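Acetone carboxylase alpha subunit (Xanthobacter autotrophicus Py2, PDB 5M45) is the alpha subunit of a six-chain carboxylase assembly, belongs to the hydantoinase B/oxoprolinase family and binds a manganese ion. Local coordinates at residues Glu22-His27 with Tyr121-Asn126; Ala33-Lys36 with Arg40-Gly43; Ile55-Leu60 with Ala264-Glu269; Phe92-Tyr95 with Ser101-Thr104; Leu273-Arg278 with Asp372-Gly377. All blocks are in the same frame, centred on the assembly; numbering follows the deposited sequence.

Contact 1 (Glu22-His27 with Tyr121-Asn126)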
# COMPACT_ATOMS: atom_id res chain seq x y z
N GLU A 22 -25.36 -27.13 -3.13
CA GLU A 22 -24.93 -26.23 -4.20
C GLU A 22 -23.61 -25.53 -3.82
O GLU A 22 -23.38 -25.24 -2.64
CB GLU A 22 -25.99 -25.17 -4.46
CG GLU A 22 -27.30 -25.69 -5.05
CD GLU A 22 -28.33 -24.58 -5.09
OE1 GLU A 22 -28.73 -24.08 -3.99
OE2 GLU A 22 -28.71 -24.18 -6.22
N THR A 23 -22.78 -25.24 -4.81
CA THR A 23 -21.70 -24.24 -4.59
C THR A 23 -22.31 -22.84 -4.37
O THR A 23 -23.47 -22.58 -4.72
CB THR A 23 -20.69 -24.15 -5.79
OG1 THR A 23 -21.36 -23.64 -6.97
CG2 THR A 23 -20.07 -25.51 -6.10
N LEU A 24 -21.51 -21.95 -3.79
CA LEU A 24 -21.93 -20.53 -3.65
C LEU A 24 -22.40 -19.92 -4.98
O LEU A 24 -23.46 -19.27 -5.03
CB LEU A 24 -20.81 -19.68 -3.04
CG LEU A 24 -20.49 -19.87 -1.56
CD1 LEU A 24 -19.16 -19.20 -1.25
CD2 LEU A 24 -21.57 -19.32 -0.65
N LYS A 25 -21.64 -20.15 -6.05
CA LYS A 25 -21.99 -19.59 -7.38
C LYS A 25 -23.25 -20.24 -7.97
O LYS A 25 -24.10 -19.53 -8.50
CB LYS A 25 -20.81 -19.70 -8.37
CG LYS A 25 -21.11 -19.06 -9.73
CD LYS A 25 -19.88 -18.88 -10.60
CE LYS A 25 -20.21 -18.58 -12.07
NZ LYS A 25 -21.15 -17.42 -12.19
N GLU A 26 -23.38 -21.57 -7.86
CA GLU A 26 -24.59 -22.28 -8.32
C GLU A 26 -25.84 -21.74 -7.63
O GLU A 26 -26.87 -21.48 -8.30
CB GLU A 26 -24.48 -23.80 -8.09
CG GLU A 26 -23.60 -24.53 -9.11
CD GLU A 26 -23.20 -25.94 -8.70
OE1 GLU A 26 -23.54 -26.36 -7.55
OE2 GLU A 26 -22.54 -26.61 -9.55
N HIS A 27 -25.73 -21.54 -6.31
CA HIS A 27 -26.82 -21.05 -5.48
C HIS A 27 -27.26 -19.63 -5.90
O HIS A 27 -28.42 -19.38 -6.20
CB HIS A 27 -26.36 -21.08 -4.01
CG HIS A 27 -27.42 -20.72 -3.00
ND1 HIS A 27 -28.51 -21.52 -2.74
CD2 HIS A 27 -27.52 -19.66 -2.16
CE1 HIS A 27 -29.24 -20.98 -1.79
NE2 HIS A 27 -28.66 -19.85 -1.42
N TYR A 121 -18.47 -10.75 -4.87
CA TYR A 121 -17.18 -10.88 -5.56
C TYR A 121 -16.49 -12.24 -5.22
O TYR A 121 -15.95 -12.91 -6.11
CB TYR A 121 -16.25 -9.69 -5.23
CG TYR A 121 -14.95 -9.68 -6.02
CD1 TYR A 121 -14.90 -9.10 -7.29
CD2 TYR A 121 -13.79 -10.26 -5.53
CE1 TYR A 121 -13.72 -9.08 -8.03
CE2 TYR A 121 -12.59 -10.24 -6.26
CZ TYR A 121 -12.56 -9.66 -7.50
OH TYR A 121 -11.42 -9.64 -8.25
N MET A 122 -16.48 -12.60 -3.95
CA MET A 122 -15.96 -13.92 -3.52
C MET A 122 -16.71 -15.08 -4.16
O MET A 122 -16.11 -16.06 -4.62
CB MET A 122 -15.94 -14.06 -1.97
CG MET A 122 -14.99 -13.07 -1.26
SD MET A 122 -14.68 -13.41 0.49
CE MET A 122 -16.09 -12.70 1.29
N ILE A 123 -18.02 -14.96 -4.22
CA ILE A 123 -18.88 -15.97 -4.87
C ILE A 123 -18.49 -16.13 -6.35
O ILE A 123 -18.18 -17.22 -6.82
CB ILE A 123 -20.38 -15.61 -4.71
CG1 ILE A 123 -20.77 -15.68 -3.24
CG2 ILE A 123 -21.24 -16.56 -5.56
CD1 ILE A 123 -22.20 -15.29 -2.92
N GLU A 124 -18.44 -15.01 -7.05
CA GLU A 124 -18.24 -14.99 -8.49
C GLU A 124 -16.81 -15.32 -8.93
O GLU A 124 -16.59 -15.71 -10.08
CB GLU A 124 -18.58 -13.59 -8.98
CG GLU A 124 -18.88 -13.45 -10.42
CD GLU A 124 -20.11 -14.21 -10.95
OE1 GLU A 124 -20.34 -13.98 -12.15
OE2 GLU A 124 -20.85 -15.04 -10.32
N ASN A 125 -15.82 -15.15 -8.04
CA ASN A 125 -14.42 -15.43 -8.36
C ASN A 125 -13.86 -16.73 -7.72
O ASN A 125 -12.65 -16.97 -7.72
CB ASN A 125 -13.58 -14.23 -8.00
CG ASN A 125 -13.82 -13.07 -8.95
OD1 ASN A 125 -13.14 -12.97 -9.98
ND2 ASN A 125 -14.81 -12.23 -8.66
N ASN A 126 -14.76 -17.58 -7.22
CA ASN A 126 -14.42 -18.93 -6.78
C ASN A 126 -13.44 -18.96 -5.60
O ASN A 126 -12.52 -19.81 -5.52
CB ASN A 126 -13.94 -19.79 -7.95
CG ASN A 126 -14.07 -21.30 -7.68
OD1 ASN A 126 -14.66 -21.72 -6.71
ND2 ASN A 126 -13.55 -22.10 -8.59

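Contact 2 (Ala33-Lys36 with Arg40-Gly43). With AE4 (3,6,9,12,15-pentaoxaheptadecan-1-ol), chain P.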
# COMPACT_ATOMS: atom_id res chain seq x y z
N ALA A 33 -31.44 -15.84 -11.58
CA ALA A 33 -32.22 -16.23 -12.78
C ALA A 33 -33.74 -16.23 -12.49
O ALA A 33 -34.54 -15.82 -13.35
CB ALA A 33 -31.76 -17.61 -13.30
N ALA A 34 -34.12 -16.71 -11.31
CA ALA A 34 -35.54 -16.73 -10.89
C ALA A 34 -36.07 -15.30 -10.64
O ALA A 34 -37.22 -15.00 -10.98
CB ALA A 34 -35.76 -17.60 -9.66
N THR A 35 -35.20 -14.43 -10.08
CA THR A 35 -35.52 -13.00 -9.91
C THR A 35 -35.81 -12.33 -11.25
O THR A 35 -36.83 -11.65 -11.41
CB THR A 35 -34.42 -12.26 -9.13
OG1 THR A 35 -34.17 -12.93 -7.89
CG2 THR A 35 -34.83 -10.78 -8.84
N LYS A 36 -34.95 -12.57 -12.22
CA LYS A 36 -35.13 -12.04 -13.56
C LYS A 36 -36.37 -12.58 -14.29
O LYS A 36 -37.07 -11.84 -14.94
CB LYS A 36 -33.88 -12.33 -14.41
CG LYS A 36 -33.95 -11.65 -15.76
CD LYS A 36 -32.82 -12.07 -16.69
CE LYS A 36 -32.65 -11.09 -17.84
NZ LYS A 36 -32.28 -11.84 -19.08
N ARG A 40 -39.84 -11.25 -8.96
CA ARG A 40 -39.84 -11.32 -7.49
C ARG A 40 -38.51 -11.87 -7.00
O ARG A 40 -37.95 -12.74 -7.65
CB ARG A 40 -40.96 -12.24 -7.03
CG ARG A 40 -42.32 -11.61 -7.32
CD ARG A 40 -43.29 -12.63 -7.74
NE ARG A 40 -44.56 -12.07 -8.17
CZ ARG A 40 -45.54 -11.64 -7.37
NH1 ARG A 40 -46.65 -11.19 -7.95
NH2 ARG A 40 -45.44 -11.63 -6.02
N TYR A 41 -38.00 -11.38 -5.87
CA TYR A 41 -36.72 -11.89 -5.36
C TYR A 41 -36.77 -13.44 -5.17
O TYR A 41 -37.69 -13.97 -4.55
CB TYR A 41 -36.29 -11.23 -4.05
CG TYR A 41 -34.99 -11.80 -3.49
CD1 TYR A 41 -33.75 -11.45 -4.04
CD2 TYR A 41 -35.00 -12.75 -2.47
CE1 TYR A 41 -32.57 -12.00 -3.55
CE2 TYR A 41 -33.81 -13.29 -1.97
CZ TYR A 41 -32.61 -12.90 -2.50
OH TYR A 41 -31.44 -13.41 -2.00
N ALA A 42 -35.78 -14.11 -5.76
CA ALA A 42 -35.63 -15.56 -5.67
C ALA A 42 -36.81 -16.37 -6.26
O ALA A 42 -36.96 -17.56 -5.95
CB ALA A 42 -35.40 -15.97 -4.22
N GLY A 43 -37.66 -15.75 -7.08
CA GLY A 43 -38.88 -16.40 -7.58
C GLY A 43 -39.99 -16.65 -6.58
O GLY A 43 -40.93 -17.40 -6.87
C2 AE4 P . -33.37 -6.01 -15.26
C3 AE4 P . -32.50 -7.19 -14.83
O4 AE4 P . -32.95 -7.67 -13.55
C5 AE4 P . -32.56 -9.00 -13.22
C6 AE4 P . -32.44 -9.17 -11.70
O7 AE4 P . -31.08 -9.30 -11.26
C8 AE4 P . -30.35 -8.07 -11.34
C9 AE4 P . -28.91 -8.32 -10.94
C11 AE4 P . -28.37 -6.69 -9.25
O10 AE4 P . -28.76 -8.03 -9.55
C12 AE4 P . -29.24 -6.17 -8.12
O13 AE4 P . -28.68 -6.53 -6.85
C14 AE4 P . -29.07 -5.63 -5.82
C15 AE4 P . -28.63 -6.17 -4.47
O16 AE4 P . -27.21 -6.01 -4.37
C17 AE4 P . -26.79 -4.86 -3.64
C18 AE4 P . -25.28 -4.96 -3.47
O19 AE4 P . -24.94 -6.19 -2.80

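Contact 3 (Ile55-Leu60 with Ala264-Glu269). With ACT (acetate ion), chain O.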
# COMPACT_ATOMS: atom_id res chain seq x y z
N ILE A 55 -46.75 -15.60 13.47
CA ILE A 55 -46.21 -15.45 14.80
C ILE A 55 -44.70 -15.81 14.82
O ILE A 55 -43.87 -15.04 15.35
CB ILE A 55 -47.00 -16.23 15.86
CG1 ILE A 55 -48.47 -15.76 15.91
CG2 ILE A 55 -46.33 -16.12 17.25
CD1 ILE A 55 -49.35 -16.62 16.81
N LEU A 56 -44.35 -16.94 14.20
CA LEU A 56 -42.93 -17.32 14.07
C LEU A 56 -42.10 -16.37 13.21
O LEU A 56 -40.94 -16.07 13.53
CB LEU A 56 -42.82 -18.77 13.59
CG LEU A 56 -41.40 -19.34 13.51
CD1 LEU A 56 -40.70 -19.25 14.88
CD2 LEU A 56 -41.47 -20.80 13.10
N TYR A 57 -42.67 -15.89 12.10
CA TYR A 57 -42.00 -14.87 11.26
C TYR A 57 -41.61 -13.63 12.09
O TYR A 57 -40.47 -13.16 12.01
CB TYR A 57 -42.90 -14.48 10.09
CG TYR A 57 -42.24 -13.63 9.03
CD1 TYR A 57 -42.30 -12.24 9.10
CD2 TYR A 57 -41.63 -14.19 7.93
CE1 TYR A 57 -41.74 -11.45 8.11
CE2 TYR A 57 -41.04 -13.41 6.92
CZ TYR A 57 -41.10 -12.04 7.03
OH TYR A 57 -40.56 -11.25 6.05
N ASN A 58 -42.56 -13.14 12.89
CA ASN A 58 -42.36 -11.96 13.73
C ASN A 58 -41.34 -12.23 14.85
O ASN A 58 -40.56 -11.33 15.20
CB ASN A 58 -43.69 -11.48 14.36
CG ASN A 58 -43.50 -10.25 15.24
OD1 ASN A 58 -43.61 -10.31 16.48
ND2 ASN A 58 -43.19 -9.14 14.62
N LYS A 59 -41.34 -13.45 15.40
CA LYS A 59 -40.40 -13.78 16.44
C LYS A 59 -38.94 -13.78 15.93
O LYS A 59 -38.03 -13.28 16.61
CB LYS A 59 -40.74 -15.12 17.10
CG LYS A 59 -39.76 -15.48 18.21
CD LYS A 59 -40.31 -16.46 19.25
CE LYS A 59 -40.63 -17.83 18.71
NZ LYS A 59 -40.20 -18.86 19.78
N LEU A 60 -38.73 -14.36 14.74
CA LEU A 60 -37.40 -14.34 14.13
C LEU A 60 -36.99 -12.89 13.82
O LEU A 60 -35.83 -12.51 14.06
CB LEU A 60 -37.37 -15.18 12.86
CG LEU A 60 -37.59 -16.68 13.01
CD1 LEU A 60 -37.82 -17.30 11.65
CD2 LEU A 60 -36.38 -17.32 13.62
N ALA A 264 -34.64 -16.32 5.69
CA ALA A 264 -33.45 -15.75 5.10
C ALA A 264 -33.63 -15.29 3.62
O ALA A 264 -32.84 -14.44 3.19
CB ALA A 264 -32.28 -16.71 5.22
N TYR A 265 -34.64 -15.81 2.91
CA TYR A 265 -34.99 -15.34 1.56
C TYR A 265 -36.32 -14.56 1.52
O TYR A 265 -36.42 -13.54 0.81
CB TYR A 265 -34.93 -16.50 0.54
CG TYR A 265 -33.58 -17.16 0.57
CD1 TYR A 265 -33.29 -18.14 1.50
CD2 TYR A 265 -32.56 -16.75 -0.27
CE1 TYR A 265 -32.03 -18.73 1.59
CE2 TYR A 265 -31.29 -17.33 -0.20
CZ TYR A 265 -31.05 -18.33 0.73
OH TYR A 265 -29.80 -18.90 0.83
N GLU A 266 -37.31 -14.98 2.30
CA GLU A 266 -38.59 -14.27 2.36
C GLU A 266 -38.43 -12.81 2.83
O GLU A 266 -39.13 -11.93 2.31
CB GLU A 266 -39.62 -14.98 3.23
CG GLU A 266 -40.10 -16.35 2.71
CD GLU A 266 -41.24 -16.95 3.53
OE1 GLU A 266 -41.99 -16.18 4.21
OE2 GLU A 266 -41.39 -18.23 3.49
N ALA A 267 -37.52 -12.56 3.78
CA ALA A 267 -37.34 -11.20 4.34
C ALA A 267 -36.90 -10.19 3.24
O ALA A 267 -37.30 -9.03 3.27
CB ALA A 267 -36.36 -11.20 5.52
N VAL A 268 -36.15 -10.66 2.24
CA VAL A 268 -35.70 -9.83 1.15
C VAL A 268 -36.88 -9.48 0.22
O VAL A 268 -37.11 -8.28 -0.12
CB VAL A 268 -34.54 -10.52 0.35
CG1 VAL A 268 -34.01 -9.58 -0.74
CG2 VAL A 268 -33.39 -10.96 1.25
N GLU A 269 -37.64 -10.49 -0.19
CA GLU A 269 -38.82 -10.23 -1.05
C GLU A 269 -39.85 -9.34 -0.33
O GLU A 269 -40.48 -8.48 -0.95
CB GLU A 269 -39.45 -11.54 -1.54
CG GLU A 269 -40.81 -11.44 -2.24
CD GLU A 269 -40.84 -10.58 -3.51
OE1 GLU A 269 -39.76 -10.15 -4.01
OE2 GLU A 269 -41.98 -10.33 -4.01
C ACT O . -47.74 -19.11 13.69
O ACT O . -48.30 -18.02 13.40
OXT ACT O . -46.49 -19.26 13.74
CH3 ACT O . -48.64 -20.28 14.02

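Contact 4 (Phe92-Tyr95 with Ser101-Thr104)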
# COMPACT_ATOMS: atom_id res chain seq x y z
N PHE A 92 -23.41 -3.25 11.65
CA PHE A 92 -23.40 -4.72 11.54
C PHE A 92 -24.63 -5.22 10.78
O PHE A 92 -25.76 -4.74 11.03
CB PHE A 92 -23.34 -5.38 12.92
CG PHE A 92 -22.05 -5.14 13.65
CD1 PHE A 92 -20.91 -5.89 13.35
CD2 PHE A 92 -21.94 -4.13 14.59
CE1 PHE A 92 -19.70 -5.65 14.00
CE2 PHE A 92 -20.74 -3.90 15.26
CZ PHE A 92 -19.62 -4.64 14.96
N THR A 93 -24.40 -6.15 9.87
CA THR A 93 -25.40 -6.59 8.93
C THR A 93 -25.39 -8.14 8.79
O THR A 93 -24.31 -8.79 8.73
CB THR A 93 -25.21 -5.88 7.58
OG1 THR A 93 -25.18 -4.45 7.76
CG2 THR A 93 -26.35 -6.26 6.61
N LEU A 94 -26.60 -8.73 8.73
CA LEU A 94 -26.78 -10.19 8.58
C LEU A 94 -27.18 -10.52 7.13
O LEU A 94 -28.10 -9.88 6.60
CB LEU A 94 -27.83 -10.70 9.58
CG LEU A 94 -28.24 -12.18 9.51
CD1 LEU A 94 -27.06 -13.13 9.73
CD2 LEU A 94 -29.34 -12.43 10.53
N TYR A 95 -26.47 -11.45 6.48
CA TYR A 95 -26.69 -11.83 5.08
C TYR A 95 -27.11 -13.31 4.93
O TYR A 95 -26.72 -14.16 5.73
CB TYR A 95 -25.41 -11.60 4.23
CG TYR A 95 -24.95 -10.16 4.21
CD1 TYR A 95 -24.12 -9.67 5.21
CD2 TYR A 95 -25.35 -9.29 3.19
CE1 TYR A 95 -23.70 -8.33 5.21
CE2 TYR A 95 -24.94 -7.96 3.20
CZ TYR A 95 -24.09 -7.50 4.22
OH TYR A 95 -23.70 -6.16 4.28
N SER A 101 -28.66 -8.96 2.04
CA SER A 101 -28.92 -8.61 3.45
C SER A 101 -30.36 -8.90 3.83
O SER A 101 -31.27 -8.67 3.00
CB SER A 101 -28.58 -7.14 3.74
OG SER A 101 -29.44 -6.27 3.02
N LEU A 102 -30.55 -9.43 5.03
CA LEU A 102 -31.87 -9.67 5.63
C LEU A 102 -32.27 -8.57 6.64
O LEU A 102 -33.42 -8.19 6.70
CB LEU A 102 -31.85 -10.93 6.52
CG LEU A 102 -31.65 -12.38 6.33
CD1 LEU A 102 -30.31 -12.78 5.79
CD2 LEU A 102 -31.87 -13.02 7.72
N LEU A 103 -31.33 -8.20 7.52
CA LEU A 103 -31.54 -7.22 8.61
C LEU A 103 -30.21 -6.49 8.89
O LEU A 103 -29.10 -7.04 8.67
CB LEU A 103 -31.97 -7.94 9.90
CG LEU A 103 -33.35 -8.60 9.87
CD1 LEU A 103 -33.62 -9.50 11.03
CD2 LEU A 103 -34.46 -7.56 9.83
N THR A 104 -30.32 -5.30 9.48
CA THR A 104 -29.13 -4.50 9.81
C THR A 104 -29.35 -3.64 11.05
O THR A 104 -30.46 -3.25 11.34
CB THR A 104 -28.73 -3.62 8.58
OG1 THR A 104 -27.51 -2.94 8.80
CG2 THR A 104 -29.80 -2.64 8.23

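Contact 5 (Leu273-Arg278 with Asp372-Gly377). With AE4 (3,6,9,12,15-pentaoxaheptadecan-1-ol), chain P.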
# COMPACT_ATOMS: atom_id res chain seq x y z
N LEU A 273 -41.46 -5.82 -1.80
CA LEU A 273 -42.92 -5.54 -1.71
C LEU A 273 -43.23 -4.23 -0.96
O LEU A 273 -44.11 -3.48 -1.37
CB LEU A 273 -43.70 -6.73 -1.07
CG LEU A 273 -43.73 -8.00 -1.93
CD1 LEU A 273 -44.15 -9.21 -1.08
CD2 LEU A 273 -44.63 -7.86 -3.16
N GLY A 274 -42.52 -3.99 0.12
CA GLY A 274 -42.64 -2.77 0.96
C GLY A 274 -42.32 -1.49 0.18
O GLY A 274 -43.05 -0.50 0.25
N LEU A 275 -41.23 -1.51 -0.61
CA LEU A 275 -40.91 -0.35 -1.46
C LEU A 275 -41.99 -0.07 -2.51
O LEU A 275 -42.41 1.06 -2.68
CB LEU A 275 -39.56 -0.54 -2.16
CG LEU A 275 -39.24 0.52 -3.23
CD1 LEU A 275 -39.02 1.86 -2.55
CD2 LEU A 275 -38.02 0.14 -4.05
N GLN A 276 -42.39 -1.11 -3.23
CA GLN A 276 -43.42 -0.99 -4.27
C GLN A 276 -44.74 -0.38 -3.70
O GLN A 276 -45.32 0.54 -4.29
CB GLN A 276 -43.66 -2.35 -4.90
CG GLN A 276 -44.62 -2.35 -6.07
CD GLN A 276 -44.92 -3.77 -6.56
OE1 GLN A 276 -45.03 -4.75 -5.78
NE2 GLN A 276 -45.03 -3.89 -7.84
N ALA A 277 -45.15 -0.86 -2.54
CA ALA A 277 -46.36 -0.37 -1.89
C ALA A 277 -46.23 1.09 -1.46
O ALA A 277 -47.15 1.87 -1.63
CB ALA A 277 -46.76 -1.25 -0.69
N ARG A 278 -45.06 1.45 -0.91
CA ARG A 278 -44.81 2.82 -0.47
C ARG A 278 -44.77 3.82 -1.64
O ARG A 278 -45.31 4.92 -1.55
CB ARG A 278 -43.59 2.90 0.44
CG ARG A 278 -43.90 2.40 1.87
CD ARG A 278 -44.53 3.56 2.61
NE ARG A 278 -44.97 3.26 3.96
CZ ARG A 278 -45.36 4.22 4.83
NH1 ARG A 278 -45.29 5.57 4.54
NH2 ARG A 278 -45.72 3.85 6.05
N ASP A 372 -31.80 -5.55 1.43
CA ASP A 372 -31.56 -5.42 -0.01
C ASP A 372 -32.80 -5.51 -0.91
O ASP A 372 -32.69 -5.24 -2.12
CB ASP A 372 -30.50 -6.46 -0.47
CG ASP A 372 -29.10 -6.09 -0.02
OD1 ASP A 372 -28.83 -4.88 0.26
OD2 ASP A 372 -28.21 -6.99 0.09
N GLY A 373 -33.97 -5.85 -0.35
CA GLY A 373 -35.20 -5.94 -1.13
C GLY A 373 -35.49 -4.70 -1.99
O GLY A 373 -35.80 -4.83 -3.21
N ALA A 374 -35.34 -3.52 -1.37
CA ALA A 374 -35.58 -2.26 -2.08
C ALA A 374 -34.60 -2.00 -3.25
O ALA A 374 -34.97 -1.36 -4.24
CB ALA A 374 -35.58 -1.09 -1.09
N ALA A 375 -33.38 -2.53 -3.18
CA ALA A 375 -32.47 -2.44 -4.35
C ALA A 375 -32.98 -3.26 -5.52
O ALA A 375 -32.90 -2.80 -6.67
CB ALA A 375 -31.05 -2.89 -4.00
N TYR A 376 -33.51 -4.46 -5.26
CA TYR A 376 -34.13 -5.28 -6.31
C TYR A 376 -35.39 -4.59 -6.91
O TYR A 376 -35.78 -4.89 -8.04
CB TYR A 376 -34.46 -6.72 -5.83
CG TYR A 376 -33.22 -7.59 -5.62
CD1 TYR A 376 -32.57 -8.16 -6.71
CD2 TYR A 376 -32.64 -7.79 -4.35
CE1 TYR A 376 -31.42 -8.91 -6.55
CE2 TYR A 376 -31.51 -8.56 -4.18
CZ TYR A 376 -30.89 -9.12 -5.29
OH TYR A 376 -29.73 -9.85 -5.16
N GLY A 377 -36.03 -3.66 -6.19
CA GLY A 377 -37.19 -2.95 -6.71
C GLY A 377 -36.90 -1.63 -7.40
O GLY A 377 -37.82 -0.89 -7.71
C2 AE4 P . -33.37 -6.01 -15.26
C3 AE4 P . -32.50 -7.19 -14.83
O4 AE4 P . -32.95 -7.67 -13.55
C5 AE4 P . -32.56 -9.00 -13.22
C6 AE4 P . -32.44 -9.17 -11.70
O7 AE4 P . -31.08 -9.30 -11.26
C8 AE4 P . -30.35 -8.07 -11.34
C9 AE4 P . -28.91 -8.32 -10.94
C11 AE4 P . -28.37 -6.69 -9.25
O10 AE4 P . -28.76 -8.03 -9.55
C12 AE4 P . -29.24 -6.17 -8.12
O13 AE4 P . -28.68 -6.53 -6.85
C14 AE4 P . -29.07 -5.63 -5.82
C15 AE4 P . -28.63 -6.17 -4.47
O16 AE4 P . -27.21 -6.01 -4.37
C17 AE4 P . -26.79 -4.86 -3.64
C18 AE4 P . -25.28 -4.96 -3.47
O19 AE4 P . -24.94 -6.19 -2.80

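Contact 1 (Glu22-His27 with Tyr121-Asn126)
Lys25 and Glu124 form a salt bridge between the capped start of helix 24-38 and the last turn of helix 111-124. Lys25 NZ lies 3.0 Å from Glu124 OE2 and meets it from above the carboxylate plane. Asp29 is a second acid partner of this ammonium. Next to the bridge, Ile123 packs mainly on the backbone of Leu24 and Lys25. With chi1 at -66°, its CG2 sits 3.5 Å from Leu24 O and 3.6 Å from Lys25 CA, and its CG1 is 4.0 Å from Leu24 CB.

A capping box shapes the start of helix 24-38. Glu26 N donates to Thr23 OG1 at 3.0 Å, and Thr23 N donates to Glu26 OE1 at 3.1 Å. His27 ND1 bonds Glu22 OE1, while its NE2 meets Tyr265 OH. Trp169 of strand 165-175 touches Leu24 and Met122. At the end of helix 111-124, Asn125 ND2 donates to Tyr121 O at 2.9 Å and lies 3.3 Å above the centre of the Tyr121 ring.

Contact 2 (Ala33-Lys36 with Arg40-Gly43)
Thr35, near the end of helix 24-38, fastens the type II beta turn of Arg40-Gly43 back onto the helix. The turn is closed by Gly43 N to Arg40 O at 3.1 Å. One conventional hydrogen bond joins the two segments: Ala42 N donates to Thr35 OG1 at 2.9 Å, with a fairly straight angle of 158°. The same hydroxyl bonds Leu31 O one helical turn earlier, so OG1 has two partners. A CA-H...O contact adds to this. Thr35 CA is 3.3 Å from Arg40 O, which thus serves both the turn and the helix.

Van der Waals contact is small. Ala34 CB packs on the turn backbone, 3.7 Å from Gly43 N. Outside the segments, Tyr41 OH bonds Asp100, and Tyr41 N bonds Glu269 OE1 of helix 257-282.

The helix also borders the bound 3,6,9,12,15-pentaoxaheptadecan-1-ol. Lys36 CB lies 3.8 Å from its C5. Thr35 CG2, anti to the backbone N (chi1 of OG1 -54°), reaches 4.1 Å from its C6.

Contact 3 (Ile55-Leu60 with Ala264-Glu269)
Tyr57 spans the gap between helices 54-75 and 257-282 and carries the contact almost alone. The backbones stay well apart, with Tyr57 CA and Ala267 CA 9.1 Å from each other. The ring and its hydroxyl bridge that distance. CG lies anti to the backbone N (chi1 -170°), which swings the phenol across to the other helix. Its OH ends 3.6 Å from Ala267 CA. The hydroxyl is hydrogen-bonded to His270 ND1, further along helix 257-282.

Glu266 crosses the ring at a slant, its OE1 4.0 Å from Tyr57 CE2. The ring and carboxylate planes are 23° apart. This is contact without a bond, since both Glu266 oxygens are engaged elsewhere: OE2 with Leu49 N and OE1 with Arg50 N. Phe263 packs edge-to-face with the Tyr57 ring, and Tyr57, Glu266 and Ala267 are all buried.

The outer side differs. Ile55 is exposed, and an acetate ion, probably from the crystallisation liquor, sits at the start of helix 54-75. Ile55 N donates to acetate O at 2.9 Å, and Leu56 N to acetate OXT at 3.2 Å. Asn58 meets the chain of another protein. At heart the contact is a pair of helices bridged by a single tyrosine, with the Glu266 carboxylate binding first-turn amides at the N-terminus of helix 48-52.

Contact 4 (Phe92-Tyr95 with Ser101-Thr104)
Strands 92-95 and 101-104 run antiparallel, with axes 4.7 Å apart at closest and 152° between their directions. Leu94 and Leu103 form a hydrogen-bonded pair: Leu94 N donates to Leu103 O at 3.0 Å and 173°. Leu94 O in turn accepts Leu102 N at 2.9 Å and 170°. Thr93-Thr104 and Tyr95-Ser101 are non-hydrogen-bonded pairs. The register slips by one residue between Leu94 and Tyr95, a beta bulge that takes in Leu102.

Thr93 and Thr104 lie side by side and point the same way. Thr93 OG1 donates to Thr104 OG1 at 3.0 Å, which ties the two strands at their side chains too. On the same face, Ser101 CB touches Thr93 CG2 at 3.7 Å and Tyr95 CE2 at 3.8 Å. Tyr95 OH bonds Val112 O of helix 111-124, the helix that covers this face.

The pair is a beta hairpin, and within this chain strand 101-104 is the outermost strand of a large antiparallel sheet. On its other edge strand 90-95 pairs with strand 165-175, through Thr93-Gly171 and Tyr95-Trp169 backbone bonds.

Leu94 and Leu103 share the opposite face, where helix 257-282 packs through Tyr260 and Phe263. Leu102, at the bulge, turns its branches back over strand 92-95. Its CD2 meets Leu94 CD2 at 3.8 Å, and its CD1 lies 3.4 Å from Tyr95 C.

Contact 5 (Leu273-Arg278 with Asp372-Gly377)
Ala374 O is met by several groups at once: Leu275 CD2 from across the contact at 3.4 Å, Thr378 OG1 by a hydrogen bond, and Gly377 N by a weak bond of 3.2 Å. Leu275 is the side chain that joins helix 257-282 to the short, weakly bonded helix 373-376. With chi1 at 171° it extends away from its own backbone N and brings CD2 to that helix. CD2 also sits 4.0 Å from Ala374 CB and 3.8 Å from Gly377 O. The methyl therefore rests against two carbonyl oxygens and one alanine.

Ala375 and Tyr376 of the short helix line the ligand pocket. Ala375 CB is 3.8 Å from C14 of the bound 3,6,9,12,15-pentaoxaheptadecan-1-ol. The same C14 lies over one face of the Tyr376 ring, 3.9 Å above its plane and offset toward the rim. Tyr376 CE1 reaches 3.6 Å from ligand O13. Asp100 OD1 bonds Tyr376 OH and fixes that end of the ring.

Trp357 and Met360 of helix 349-361 touch Ala374, and Met360 also touches Leu275. The short helix thus lies between helices 257-282 and 349-361 and the ligand, and is followed, after Gly377, by strand 378-381.

Overall arrangement
Contacts 3, 4 and 5 are buried, while contacts 1 and 2 are only partly so. Helix 24-38 serves contacts 1 and 2, and helix 257-282 serves contacts 3 and 5. Contact 4 alone is strand pairing, held by backbone bonds and one bond between threonine hydroxyls. Contact 1 adds a salt bridge near the surface, and contact 2 uses a single side-chain-to-amide bond. Contacts 3 and 5 have only van der Waals touches across their segments. Polar links join the contacts instead: contact 1 meets contact 3, contact 2 meets contact 3, and Asp372 OD2 of contact 5 bonds Ser101 N of contact 4. Contacts 2 and 5 both touch the ligand, and the rings of Tyr41 and Tyr376 also join them.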